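Local coordinates for alpha,alpha-trehalose-phosphate synthase (UDP-forming) (Burkholderia xenovorans, PDB 5V0T), which is a glycosyltransferase of family 20 with the two-domain GT-B fold, captured here with uridine-5'-diphosphate and 6-o-phosphono-alpha-d-glucopyranose bound, at residues P177-L182 / C204-N209; A290-L295 / G333-R338. One frame throughout, in Å; residues are numbered along the deposited sequence.

Contact 1: residues P177-L182 / C204-N209; sequences PPHREL and CDYIVN
His179 and Tyr206 meet through a single short hydrogen bond. His179 stands in the first turn of helix 179-186, right after Pro178 at the N-cap. Its CG lies between the backbone N and the carbonyl carbon (chi1 54°), which brings ND1 round to the tyrosine. His179 ND1 and Tyr206 OH are 2.6 Å apart and the bond is fairly straight, at 166°. Either atom could be the donor. Each partner lies at the edge of the other ring, near its plane. The rings meet rim to rim with planes 73° apart, without stacking. Leu173 of helix 170-173 touches both side chains. Next, Arg180 CA lies 3.3 Å from Tyr206 OH. The Arg180 chain is extended from CG to NE. In the modelled conformer Arg180 NH2 donates to a water, but this link is doubtful. The same water hydrogen-bonds to Tyr206 OH, at 2.7 Å. The hydroxyl of this buried tyrosine therefore has two polar partners, the imidazole and the water. Tyr206 spans the gap from helix 197-209, whose Ile207 packs on strand 223-227. This is a polar side-chain bridge between two helices that flank strand 191-194 in sequence, within the alpha/beta architecture of a GT-B glycosyltransferase.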
loop_
_atom_site.group_PDB
_atom_site.type_symbol
_atom_site.label_atom_id
_atom_site.label_comp_id
_atom_site.label_asym_id
_atom_site.label_seq_id
_atom_site.Cartn_x
_atom_site.Cartn_y
_atom_site.Cartn_z
ATOM N N PRO A 177 -8.270 -4.221 -21.249
ATOM C CA PRO A 177 -8.961 -3.899 -22.508
ATOM C C PRO A 177 -9.613 -2.523 -22.474
ATOM O O PRO A 177 -9.454 -1.758 -23.437
ATOM C CB PRO A 177 -9.983 -5.042 -22.647
ATOM C CG PRO A 177 -9.252 -6.209 -22.023
ATOM C CD PRO A 177 -8.623 -5.575 -20.781
ATOM N N PRO A 178 -10.302 -2.107 -21.363
ATOM C CA PRO A 178 -10.851 -0.736 -21.350
ATOM C C PRO A 178 -9.874 0.339 -20.871
ATOM O O PRO A 178 -10.296 1.314 -20.243
ATOM C CB PRO A 178 -12.047 -0.849 -20.395
ATOM C CG PRO A 178 -11.642 -1.901 -19.437
ATOM C CD PRO A 178 -10.812 -2.890 -20.214
ATOM N N HIS A 179 -8.580 0.199 -21.186
ATOM C CA HIS A 179 -7.588 1.179 -20.734
ATOM C C HIS A 179 -7.957 2.610 -21.145
ATOM O O HIS A 179 -7.775 3.551 -20.365
ATOM C CB HIS A 179 -6.189 0.805 -21.269
ATOM C CG HIS A 179 -6.126 0.625 -22.758
ATOM N ND1 HIS A 179 -5.958 1.677 -23.633
ATOM C CD2 HIS A 179 -6.211 -0.489 -23.526
ATOM C CE1 HIS A 179 -5.953 1.222 -24.874
ATOM N NE2 HIS A 179 -6.109 -0.090 -24.836
ATOM N N ARG A 180 -8.486 2.789 -22.355
ATOM C CA ARG A 180 -8.774 4.140 -22.831
ATOM C C ARG A 180 -9.912 4.778 -22.045
ATOM O O ARG A 180 -9.850 5.967 -21.713
ATOM C CB ARG A 180 -9.101 4.121 -24.325
ATOM C CG ARG A 180 -9.426 5.502 -24.902
ATOM C CD ARG A 180 -9.645 5.445 -26.411
ATOM N NE ARG A 180 -9.997 6.750 -26.967
ATOM C CZ ARG A 180 -9.119 7.623 -27.458
ATOM N NH1 ARG A 180 -9.543 8.784 -27.944
ATOM N NH2 ARG A 180 -7.820 7.340 -27.465
ATOM N N GLU A 181 -10.958 4.005 -21.737
ATOM C CA GLU A 181 -12.066 4.530 -20.942
ATOM C C GLU A 181 -11.608 4.870 -19.528
ATOM O O GLU A 181 -12.067 5.856 -18.934
ATOM C CB GLU A 181 -13.218 3.518 -20.902
ATOM C CG GLU A 181 -13.975 3.338 -22.212
ATOM C CD GLU A 181 -13.171 2.625 -23.313
ATOM O OE1 GLU A 181 -12.212 1.868 -23.013
ATOM O OE2 GLU A 181 -13.506 2.839 -24.502
ATOM N N LEU A 182 -10.711 4.058 -18.969
ATOM C CA LEU A 182 -10.176 4.339 -17.639
ATOM C C LEU A 182 -9.383 5.637 -17.634
ATOM O O LEU A 182 -9.566 6.487 -16.754
ATOM C CB LEU A 182 -9.297 3.176 -17.163
ATOM C CG LEU A 182 -10.020 1.896 -16.745
ATOM C CD1 LEU A 182 -9.027 0.751 -16.584
ATOM C CD2 LEU A 182 -10.766 2.149 -15.445
ATOM N N CYS A 204 2.006 9.922 -18.037
ATOM C CA CYS A 204 2.241 10.853 -19.141
ATOM C C CYS A 204 2.624 10.126 -20.420
ATOM O O CYS A 204 2.244 10.560 -21.517
ATOM C CB CYS A 204 3.329 11.861 -18.768
ATOM S SG CYS A 204 2.862 12.937 -17.399
ATOM N N ASP A 205 3.355 9.018 -20.297
ATOM C CA ASP A 205 3.703 8.220 -21.470
ATOM C C ASP A 205 2.447 7.703 -22.175
ATOM O O ASP A 205 2.364 7.729 -23.408
ATOM C CB ASP A 205 4.606 7.059 -21.042
ATOM C CG ASP A 205 5.267 6.361 -22.213
ATOM O OD1 ASP A 205 5.862 7.055 -23.063
ATOM O OD2 ASP A 205 5.215 5.118 -22.276
ATOM N N TYR A 206 1.457 7.232 -21.409
ATOM C CA TYR A 206 0.195 6.817 -22.022
ATOM C C TYR A 206 -0.502 8.001 -22.687
ATOM O O TYR A 206 -0.950 7.908 -23.838
ATOM C CB TYR A 206 -0.721 6.166 -20.977
ATOM C CG TYR A 206 -2.016 5.642 -21.588
ATOM C CD1 TYR A 206 -3.093 6.494 -21.834
ATOM C CD2 TYR A 206 -2.150 4.303 -21.933
ATOM C CE1 TYR A 206 -4.264 6.032 -22.413
ATOM C CE2 TYR A 206 -3.325 3.829 -22.495
ATOM C CZ TYR A 206 -4.382 4.700 -22.732
ATOM O OH TYR A 206 -5.550 4.244 -23.310
ATOM N N ILE A 207 -0.612 9.124 -21.971
ATOM C CA ILE A 207 -1.283 10.309 -22.519
ATOM C C ILE A 207 -0.675 10.701 -23.865
ATOM O O ILE A 207 -1.393 10.967 -24.846
ATOM C CB ILE A 207 -1.207 11.474 -21.513
ATOM C CG1 ILE A 207 -2.050 11.180 -20.258
ATOM C CG2 ILE A 207 -1.608 12.786 -22.181
ATOM C CD1 ILE A 207 -3.544 11.119 -20.513
ATOM N N VAL A 208 0.660 10.750 -23.933
ATOM C CA VAL A 208 1.319 11.232 -25.150
ATOM C C VAL A 208 1.284 10.179 -26.253
ATOM O O VAL A 208 0.997 10.488 -27.412
ATOM C CB VAL A 208 2.761 11.675 -24.829
ATOM C CG1 VAL A 208 3.546 11.923 -26.106
ATOM C CG2 VAL A 208 2.748 12.923 -23.945
ATOM N N ASN A 209 1.548 8.917 -25.911
ATOM C CA ASN A 209 1.785 7.891 -26.918
ATOM C C ASN A 209 0.584 6.999 -27.200
ATOM O O ASN A 209 0.566 6.342 -28.245
ATOM C CB ASN A 209 2.975 7.026 -26.505
ATOM C CG ASN A 209 4.272 7.777 -26.602
ATOM O OD1 ASN A 209 4.573 8.349 -27.640
ATOM N ND2 ASN A 209 5.030 7.818 -25.513
HETATM O O HOH W 1 -5.989 5.657 -25.585
#

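Contact 2: residues A290-L295 / G333-R338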
loop_
_atom_site.group_PDB
_atom_site.type_symbol
_atom_site.label_atom_id
_atom_site.label_comp_id
_atom_site.label_asym_id
_atom_site.label_seq_id
_atom_site.Cartn_x
_atom_site.Cartn_y
_atom_site.Cartn_z
ATOM N N ALA A 290 15.104 -16.702 -0.724
ATOM C CA ALA A 290 16.389 -16.072 -0.432
ATOM C C ALA A 290 16.821 -16.313 1.013
ATOM O O ALA A 290 18.022 -16.401 1.283
ATOM C CB ALA A 290 16.313 -14.576 -0.733
ATOM N N PHE A 291 15.867 -16.429 1.946
ATOM C CA PHE A 291 16.223 -16.864 3.291
ATOM C C PHE A 291 16.723 -18.302 3.274
ATOM O O PHE A 291 17.690 -18.636 3.962
ATOM C CB PHE A 291 15.026 -16.720 4.248
ATOM C CG PHE A 291 15.325 -17.164 5.679
ATOM C CD1 PHE A 291 16.275 -16.499 6.446
ATOM C CD2 PHE A 291 14.670 -18.259 6.244
ATOM C CE1 PHE A 291 16.555 -16.906 7.752
ATOM C CE2 PHE A 291 14.936 -18.667 7.556
ATOM C CZ PHE A 291 15.878 -17.984 8.318
ATOM N N GLU A 292 16.079 -19.170 2.491
ATOM C CA GLU A 292 16.596 -20.526 2.327
ATOM C C GLU A 292 18.004 -20.524 1.729
ATOM O O GLU A 292 18.881 -21.288 2.170
ATOM C CB GLU A 292 15.636 -21.341 1.453
ATOM C CG GLU A 292 16.144 -22.724 1.048
ATOM C CD GLU A 292 15.143 -23.421 0.135
ATOM O OE1 GLU A 292 14.876 -24.632 0.325
ATOM O OE2 GLU A 292 14.593 -22.731 -0.744
ATOM N N ARG A 293 18.235 -19.695 0.704
ATOM C CA ARG A 293 19.567 -19.599 0.103
ATOM C C ARG A 293 20.590 -19.084 1.117
ATOM O O ARG A 293 21.747 -19.523 1.125
ATOM C CB ARG A 293 19.509 -18.690 -1.138
ATOM C CG ARG A 293 20.816 -18.530 -1.918
ATOM C CD ARG A 293 21.227 -19.808 -2.663
ATOM N NE ARG A 293 20.130 -20.386 -3.436
ATOM C CZ ARG A 293 19.783 -20.017 -4.668
ATOM N NH1 ARG A 293 20.432 -19.046 -5.314
ATOM N NH2 ARG A 293 18.766 -20.620 -5.258
ATOM N N LEU A 294 20.182 -18.149 1.985
ATOM C CA LEU A 294 21.071 -17.720 3.071
ATOM C C LEU A 294 21.521 -18.909 3.917
ATOM O O LEU A 294 22.716 -19.082 4.191
ATOM C CB LEU A 294 20.367 -16.677 3.944
ATOM C CG LEU A 294 21.123 -16.248 5.215
ATOM C CD1 LEU A 294 22.388 -15.464 4.843
ATOM C CD2 LEU A 294 20.234 -15.446 6.175
ATOM N N LEU A 295 20.566 -19.749 4.332
ATOM C CA LEU A 295 20.890 -20.898 5.165
ATOM C C LEU A 295 21.738 -21.922 4.414
ATOM O O LEU A 295 22.624 -22.550 5.011
ATOM C CB LEU A 295 19.598 -21.529 5.695
ATOM C CG LEU A 295 18.724 -20.619 6.573
ATOM C CD1 LEU A 295 17.471 -21.343 7.080
ATOM C CD2 LEU A 295 19.530 -20.039 7.758
ATOM N N GLY A 333 7.002 -25.019 4.534
ATOM C CA GLY A 333 7.185 -26.410 4.926
ATOM C C GLY A 333 8.483 -27.006 4.408
ATOM O O GLY A 333 9.168 -27.756 5.120
ATOM N N ARG A 334 8.838 -26.699 3.161
ATOM C CA ARG A 334 10.082 -27.234 2.610
ATOM C C ARG A 334 11.284 -26.692 3.366
ATOM O O ARG A 334 12.168 -27.451 3.780
ATOM C CB ARG A 334 10.224 -26.910 1.118
ATOM C CG ARG A 334 11.555 -27.468 0.557
ATOM C CD ARG A 334 11.921 -26.943 -0.835
ATOM N NE ARG A 334 12.269 -25.524 -0.839
ATOM C CZ ARG A 334 11.466 -24.556 -1.266
ATOM N NH1 ARG A 334 10.253 -24.837 -1.741
ATOM N NH2 ARG A 334 11.888 -23.302 -1.243
ATOM N N ILE A 335 11.323 -25.375 3.559
ATOM C CA ILE A 335 12.498 -24.737 4.148
ATOM C C ILE A 335 12.644 -25.123 5.609
ATOM O O ILE A 335 13.755 -25.407 6.080
ATOM C CB ILE A 335 12.417 -23.212 3.961
ATOM C CG1 ILE A 335 12.426 -22.874 2.463
ATOM C CG2 ILE A 335 13.572 -22.510 4.697
ATOM C CD1 ILE A 335 11.838 -21.473 2.153
ATOM N N ASN A 336 11.534 -25.141 6.358
ATOM C CA ASN A 336 11.614 -25.595 7.735
ATOM C C ASN A 336 12.055 -27.043 7.795
ATOM O O ASN A 336 12.915 -27.397 8.610
ATOM C CB ASN A 336 10.273 -25.386 8.455
ATOM C CG ASN A 336 10.081 -23.952 8.884
ATOM O OD1 ASN A 336 11.056 -23.231 9.080
ATOM N ND2 ASN A 336 8.826 -23.525 9.042
ATOM N N GLY A 337 11.513 -27.891 6.914
ATOM C CA GLY A 337 11.887 -29.299 6.940
ATOM C C GLY A 337 13.365 -29.523 6.674
ATOM O O GLY A 337 13.981 -30.424 7.247
ATOM N N ARG A 338 13.951 -28.714 5.795
ATOM C CA ARG A 338 15.350 -28.924 5.429
ATOM C C ARG A 338 16.305 -28.472 6.529
ATOM O O ARG A 338 17.367 -29.070 6.700
ATOM C CB ARG A 338 15.697 -28.170 4.139
ATOM C CG ARG A 338 15.043 -28.667 2.857
ATOM C CD ARG A 338 15.548 -27.814 1.693
ATOM N NE ARG A 338 16.964 -28.091 1.441
ATOM C CZ ARG A 338 17.802 -27.269 0.815
ATOM N NH1 ARG A 338 17.383 -26.094 0.361
ATOM N NH2 ARG A 338 19.070 -27.639 0.639
#
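Glu292 reaches from helix 284-297 across to helix 319-339 and meets Ile335, Arg334 and Arg338. It has the largest buried surface of the contact. CG is anti to the backbone N (chi1 172°) and the chain runs on extended, which brings the carboxylate up to the side chains of all three. Arg334 grips it side-on with two nitrogens. Arg334 NE donates to Glu292 OE1 at 3.0 Å, almost straight, and Arg334 NH2 donates to Glu292 OE2 at 2.8 Å. Both oxygens are met on their syn sides, though the approach to OE2 is clearly tilted out of the carboxylate plane. The carboxylate and guanidinium planes are 28° apart, only roughly coplanar. One turn further on, Arg338 NH1 adds a third bond, 2.9 Å from Glu292 OE1 and from above the carboxylate plane. OE1 thus accepts from both arginines, and the two positive groups would favour the charged form of the acid. Each arginine also has a second acidic partner: Glu331 for Arg334 and Glu296 for Arg338.

Ile335 supplies the apolar side of the contact. Ile335 CG1 packs 3.6 Å from Glu292 CD and 3.7 Å from Glu292 CB. Ile335 and Phe291 both touch Ile347 of strand 347-350. The two helix segments run nearly parallel, 15° apart, with their axes 10.5 Å apart at closest. A salt-bridge network spans them beside the apolar contact of Ile335 with the Glu292 chain. Helices 284-297 and 319-339 are the connections of successive beta-alpha-beta units, linking neighbouring parallel strands 270-275, 305-310 and 347-350 of a Rossmann-like GT-B domain.

Overall arrangement
Contact 1 comes first along the chain and closes before contact 2 opens. Their centres are 43 Å apart, the nearest atoms about 31 Å, and they do not touch. Contact 1 joins helices 179-186 and 197-209, which accompany the mixed sheet of the first half of the chain. Contact 2 joins helices 284-297 and 319-339, which belong with the six-stranded parallel sheet of the second half. The two contacts thus lie in different Rossmann-like domains of the GT-B fold. Both lie well away from the centre of the chain, about 23 Å and 28 Å from it by their own centres. Contact 1 is a side-chain bridge between helices, contact 2 a side-by-side helix pair. Neither includes a residue of the 6-o-phosphono-alpha-d-glucopyranose pocket.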